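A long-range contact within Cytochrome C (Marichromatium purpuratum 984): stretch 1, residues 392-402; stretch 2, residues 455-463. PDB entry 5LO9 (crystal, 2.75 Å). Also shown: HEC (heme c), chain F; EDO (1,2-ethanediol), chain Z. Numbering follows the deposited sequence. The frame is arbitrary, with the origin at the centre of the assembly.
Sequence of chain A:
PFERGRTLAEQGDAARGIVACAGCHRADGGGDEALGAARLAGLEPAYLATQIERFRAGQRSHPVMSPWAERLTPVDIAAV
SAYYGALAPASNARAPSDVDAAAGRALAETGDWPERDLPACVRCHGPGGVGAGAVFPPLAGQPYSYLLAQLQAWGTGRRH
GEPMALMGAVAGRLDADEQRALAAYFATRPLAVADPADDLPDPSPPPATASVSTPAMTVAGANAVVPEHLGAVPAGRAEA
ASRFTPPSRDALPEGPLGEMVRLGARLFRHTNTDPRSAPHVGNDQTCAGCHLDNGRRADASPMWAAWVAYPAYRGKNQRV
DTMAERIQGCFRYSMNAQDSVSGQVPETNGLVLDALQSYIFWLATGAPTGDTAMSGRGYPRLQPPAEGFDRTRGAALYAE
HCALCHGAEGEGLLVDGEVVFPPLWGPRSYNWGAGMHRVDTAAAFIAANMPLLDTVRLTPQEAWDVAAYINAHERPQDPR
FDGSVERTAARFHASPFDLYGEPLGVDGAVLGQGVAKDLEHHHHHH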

# COMPACT_ATOMS: atom_id res chain seq x y z
N THR A 392 -13.04 -38.39 -14.81
CA THR A 392 -13.52 -39.63 -14.23
C THR A 392 -12.50 -40.17 -13.23
O THR A 392 -12.85 -40.53 -12.09
CB THR A 392 -13.85 -40.62 -15.35
OG1 THR A 392 -15.03 -40.17 -16.05
CG2 THR A 392 -14.02 -42.04 -14.80
N ARG A 393 -11.23 -40.19 -13.62
CA ARG A 393 -10.21 -40.49 -12.64
C ARG A 393 -10.25 -39.47 -11.51
O ARG A 393 -10.05 -39.82 -10.34
CB ARG A 393 -8.85 -40.52 -13.32
CG ARG A 393 -7.75 -40.99 -12.39
CD ARG A 393 -6.48 -41.08 -13.14
NE ARG A 393 -5.35 -41.51 -12.31
CZ ARG A 393 -4.25 -40.78 -12.08
NH1 ARG A 393 -4.12 -39.54 -12.56
NH2 ARG A 393 -3.26 -41.29 -11.35
N GLY A 394 -10.54 -38.19 -11.84
CA GLY A 394 -10.67 -37.17 -10.82
C GLY A 394 -11.75 -37.50 -9.81
O GLY A 394 -11.56 -37.38 -8.61
N ALA A 395 -12.89 -37.97 -10.27
CA ALA A 395 -13.94 -38.27 -9.31
C ALA A 395 -13.56 -39.43 -8.40
O ALA A 395 -13.90 -39.44 -7.21
CB ALA A 395 -15.24 -38.56 -10.05
N ALA A 396 -12.81 -40.40 -8.94
CA ALA A 396 -12.30 -41.48 -8.10
C ALA A 396 -11.38 -40.92 -7.03
O ALA A 396 -11.55 -41.21 -5.83
CB ALA A 396 -11.55 -42.49 -8.95
N LEU A 397 -10.38 -40.14 -7.45
CA LEU A 397 -9.45 -39.54 -6.50
C LEU A 397 -10.18 -38.72 -5.43
O LEU A 397 -9.90 -38.85 -4.23
CB LEU A 397 -8.47 -38.67 -7.27
CG LEU A 397 -7.45 -39.44 -8.08
CD1 LEU A 397 -6.92 -38.61 -9.24
CD2 LEU A 397 -6.27 -39.83 -7.16
N TYR A 398 -11.15 -37.88 -5.85
CA TYR A 398 -11.87 -37.04 -4.90
C TYR A 398 -12.59 -37.88 -3.87
O TYR A 398 -12.55 -37.58 -2.66
CB TYR A 398 -12.86 -36.13 -5.65
CG TYR A 398 -13.64 -35.22 -4.74
CD1 TYR A 398 -13.27 -33.90 -4.53
CD2 TYR A 398 -14.73 -35.69 -4.07
CE1 TYR A 398 -13.96 -33.10 -3.66
CE2 TYR A 398 -15.44 -34.90 -3.21
CZ TYR A 398 -15.04 -33.62 -2.99
OH TYR A 398 -15.76 -32.86 -2.10
N ALA A 399 -13.22 -38.98 -4.31
CA ALA A 399 -13.91 -39.87 -3.38
C ALA A 399 -12.95 -40.50 -2.42
O ALA A 399 -13.26 -40.65 -1.23
CB ALA A 399 -14.63 -40.97 -4.15
N GLU A 400 -11.75 -40.83 -2.91
CA GLU A 400 -10.72 -41.44 -2.07
C GLU A 400 -10.14 -40.45 -1.07
O GLU A 400 -10.08 -40.74 0.13
CB GLU A 400 -9.60 -42.04 -2.95
CG GLU A 400 -9.65 -43.57 -3.11
CD GLU A 400 -9.17 -44.31 -1.82
OE1 GLU A 400 -8.09 -43.93 -1.27
OE2 GLU A 400 -9.88 -45.25 -1.35
N HIS A 401 -9.75 -39.25 -1.52
CA HIS A 401 -8.87 -38.41 -0.74
C HIS A 401 -9.45 -37.06 -0.30
O HIS A 401 -8.73 -36.29 0.34
CB HIS A 401 -7.59 -38.13 -1.53
CG HIS A 401 -6.83 -39.35 -1.96
ND1 HIS A 401 -6.25 -40.24 -1.08
CD2 HIS A 401 -6.46 -39.77 -3.20
CE1 HIS A 401 -5.61 -41.17 -1.75
NE2 HIS A 401 -5.70 -40.90 -3.04
N CYS A 402 -10.70 -36.72 -0.63
CA CYS A 402 -11.15 -35.35 -0.40
C CYS A 402 -12.54 -35.32 0.22
O CYS A 402 -12.84 -34.50 1.10
CB CYS A 402 -11.16 -34.56 -1.71
SG CYS A 402 -9.71 -34.88 -2.83
FE HEC F . -9.21 -29.38 1.17
CHA HEC F . -9.35 -25.91 1.51
CHB HEC F . -9.40 -29.10 -2.31
CHC HEC F . -8.65 -32.79 0.89
CHD HEC F . -9.66 -29.75 4.65
NA HEC F . -9.36 -27.79 -0.17
C1A HEC F . -9.42 -26.49 0.16
C2A HEC F . -9.56 -25.62 -1.05
C3A HEC F . -9.56 -26.55 -2.16
C4A HEC F . -9.44 -27.88 -1.50
CMA HEC F . -9.65 -26.19 -3.61
CAA HEC F . -9.65 -24.13 -1.17
CBA HEC F . -10.94 -23.80 -1.92
CGA HEC F . -11.96 -23.07 -1.09
O1A HEC F . -11.68 -22.78 0.08
O2A HEC F . -13.05 -22.81 -1.64
NB HEC F . -9.05 -30.70 -0.43
C1B HEC F . -9.15 -30.41 -1.72
C2B HEC F . -8.97 -31.60 -2.59
C3B HEC F . -8.74 -32.69 -1.64
C4B HEC F . -8.79 -32.00 -0.33
CMB HEC F . -9.04 -31.66 -4.07
CAB HEC F . -8.48 -34.15 -1.92
CBB HEC F . -7.22 -34.21 -2.75
NC HEC F . -9.17 -30.98 2.51
C1C HEC F . -8.93 -32.25 2.21
C2C HEC F . -9.02 -33.16 3.37
C3C HEC F . -9.33 -32.28 4.48
C4C HEC F . -9.41 -30.95 3.83
CMC HEC F . -8.86 -34.64 3.36
CAC HEC F . -9.58 -32.58 5.94
CBC HEC F . -8.55 -33.38 6.67
ND HEC F . -9.44 -28.07 2.77
C1D HEC F . -9.58 -28.40 4.07
C2D HEC F . -9.68 -27.19 4.93
C3D HEC F . -9.57 -26.07 4.01
C4D HEC F . -9.42 -26.73 2.70
CMD HEC F . -9.83 -27.10 6.40
CAD HEC F . -9.63 -24.63 4.36
CBD HEC F . -8.26 -24.28 4.96
CGD HEC F . -8.38 -23.34 6.15
O1D HEC F . -9.47 -22.95 6.59
O2D HEC F . -7.33 -22.97 6.69
C1 EDO Z . -4.80 -43.44 -9.34
O1 EDO Z . -6.06 -44.13 -9.22
C2 EDO Z . -3.62 -44.40 -9.55
O2 EDO Z . -3.38 -44.73 -10.94
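Stretch 2 455-463: TVRLTPQEA

Stretch 2 lies along one side of the helix that enters stretch 1 from earlier in the chain, touching it through Arg393, Leu397 and His401, which recur every four residues and so line up on one face. Its extended segment, Val456 to Leu458, runs antiparallel to that helix and lies by His401; the chain then turns so that its own helix, from Pro460 onward, starts across the first one, by Arg393 and Leu397. No hydrogen bond crosses between the two; side-chain packing and one long salt bridge hold a contact that buries 313 Å², both sides summed.

Arg393 reaches out with chi1, chi2 and chi3 all t. Its NH2 lies 3.4 Å from Glu462 CG and 3.7 Å from Glu462 OE2, the long salt bridge, while its NH1 is 3.7 Å from Gln461 CG. A 1,2-ethanediol, probably from the crystallisation liquor, also receives a weak hydrogen bond, Arg393 NH2 to EDO O2 at 3.5 Å. Glu462 is itself tied back to Thr459: Glu462 N donates to Thr459 OG1 (3.1 Å), capping the helix, and Thr459 N donates to Glu462 OE1 (3.1 Å). The two carboxylate oxygens thus face different partners.

One turn on, Leu397 (chi1 m, chi2 t) packs CD1 3.9 Å from Glu462 CB and touches the carbonyl atom Glu462 O at the same distance. Tyr398, Ala399 and Glu400 stay out of reach.

At His401, CA is 8.0 Å from Val456 CA. Val456 CG1 sits over one face of the imidazole, 4.1 Å from the centroid of the His401 ring in a CH-pi contact, and Leu458 CD2 lies 4.0 Å from His401 CD2. Beyond, Cys402 SG is bonded covalently to HEC CAB (1.7 Å), and Leu458 CD1 approaches the same heme, 3.7 Å from HEC CBB.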

# COMPACT_ATOMS: atom_id res chain seq x y z
N THR A 455 -0.39 -36.58 4.94
CA THR A 455 -0.25 -38.03 4.90
C THR A 455 -0.31 -38.54 3.47
O THR A 455 0.23 -39.61 3.16
CB THR A 455 -1.35 -38.71 5.67
OG1 THR A 455 -2.59 -38.40 5.04
CG2 THR A 455 -1.38 -38.25 7.11
N VAL A 456 -0.91 -37.75 2.59
CA VAL A 456 -1.07 -38.04 1.18
C VAL A 456 -0.61 -36.83 0.40
O VAL A 456 -0.99 -35.70 0.72
CB VAL A 456 -2.55 -38.35 0.84
CG1 VAL A 456 -2.69 -38.72 -0.61
CG2 VAL A 456 -3.09 -39.46 1.77
N ARG A 457 0.14 -37.05 -0.67
CA ARG A 457 0.47 -35.94 -1.57
C ARG A 457 0.33 -36.41 -3.00
O ARG A 457 1.07 -37.30 -3.44
CB ARG A 457 1.86 -35.39 -1.28
CG ARG A 457 1.89 -34.26 -0.19
CD ARG A 457 1.20 -32.98 -0.65
NE ARG A 457 1.01 -31.93 0.36
CZ ARG A 457 -0.08 -31.79 1.12
NH1 ARG A 457 -1.09 -32.64 1.02
NH2 ARG A 457 -0.17 -30.78 1.97
N LEU A 458 -0.60 -35.80 -3.73
CA LEU A 458 -0.91 -36.21 -5.09
C LEU A 458 0.19 -35.85 -6.07
O LEU A 458 0.95 -34.90 -5.87
CB LEU A 458 -2.19 -35.55 -5.55
CG LEU A 458 -3.39 -35.68 -4.60
CD1 LEU A 458 -4.63 -35.07 -5.21
CD2 LEU A 458 -3.68 -37.09 -4.32
N THR A 459 0.27 -36.64 -7.13
CA THR A 459 1.11 -36.34 -8.27
C THR A 459 0.51 -35.19 -9.06
O THR A 459 -0.69 -34.88 -8.93
CB THR A 459 1.24 -37.56 -9.18
OG1 THR A 459 -0.05 -37.92 -9.68
CG2 THR A 459 1.81 -38.74 -8.41
N PRO A 460 1.32 -34.52 -9.87
CA PRO A 460 0.77 -33.47 -10.73
C PRO A 460 -0.45 -33.92 -11.49
O PRO A 460 -1.51 -33.29 -11.40
CB PRO A 460 1.94 -33.15 -11.65
CG PRO A 460 3.12 -33.46 -10.82
CD PRO A 460 2.76 -34.65 -10.01
N GLN A 461 -0.34 -35.07 -12.16
CA GLN A 461 -1.45 -35.55 -12.97
C GLN A 461 -2.68 -35.81 -12.10
O GLN A 461 -3.81 -35.48 -12.49
CB GLN A 461 -1.04 -36.82 -13.73
CG GLN A 461 -2.09 -37.31 -14.73
CD GLN A 461 -2.22 -36.41 -15.96
OE1 GLN A 461 -1.25 -36.23 -16.72
NE2 GLN A 461 -3.41 -35.81 -16.15
N GLU A 462 -2.50 -36.39 -10.91
CA GLU A 462 -3.66 -36.59 -10.05
C GLU A 462 -4.26 -35.22 -9.70
O GLU A 462 -5.48 -35.04 -9.75
CB GLU A 462 -3.26 -37.37 -8.78
CG GLU A 462 -2.94 -38.86 -9.00
CD GLU A 462 -2.18 -39.55 -7.85
OE1 GLU A 462 -1.82 -38.93 -6.85
OE2 GLU A 462 -1.84 -40.73 -8.00
N ALA A 463 -3.41 -34.24 -9.39
CA ALA A 463 -3.93 -32.92 -9.09
C ALA A 463 -4.70 -32.34 -10.25
O ALA A 463 -5.79 -31.79 -10.07
CB ALA A 463 -2.78 -31.98 -8.72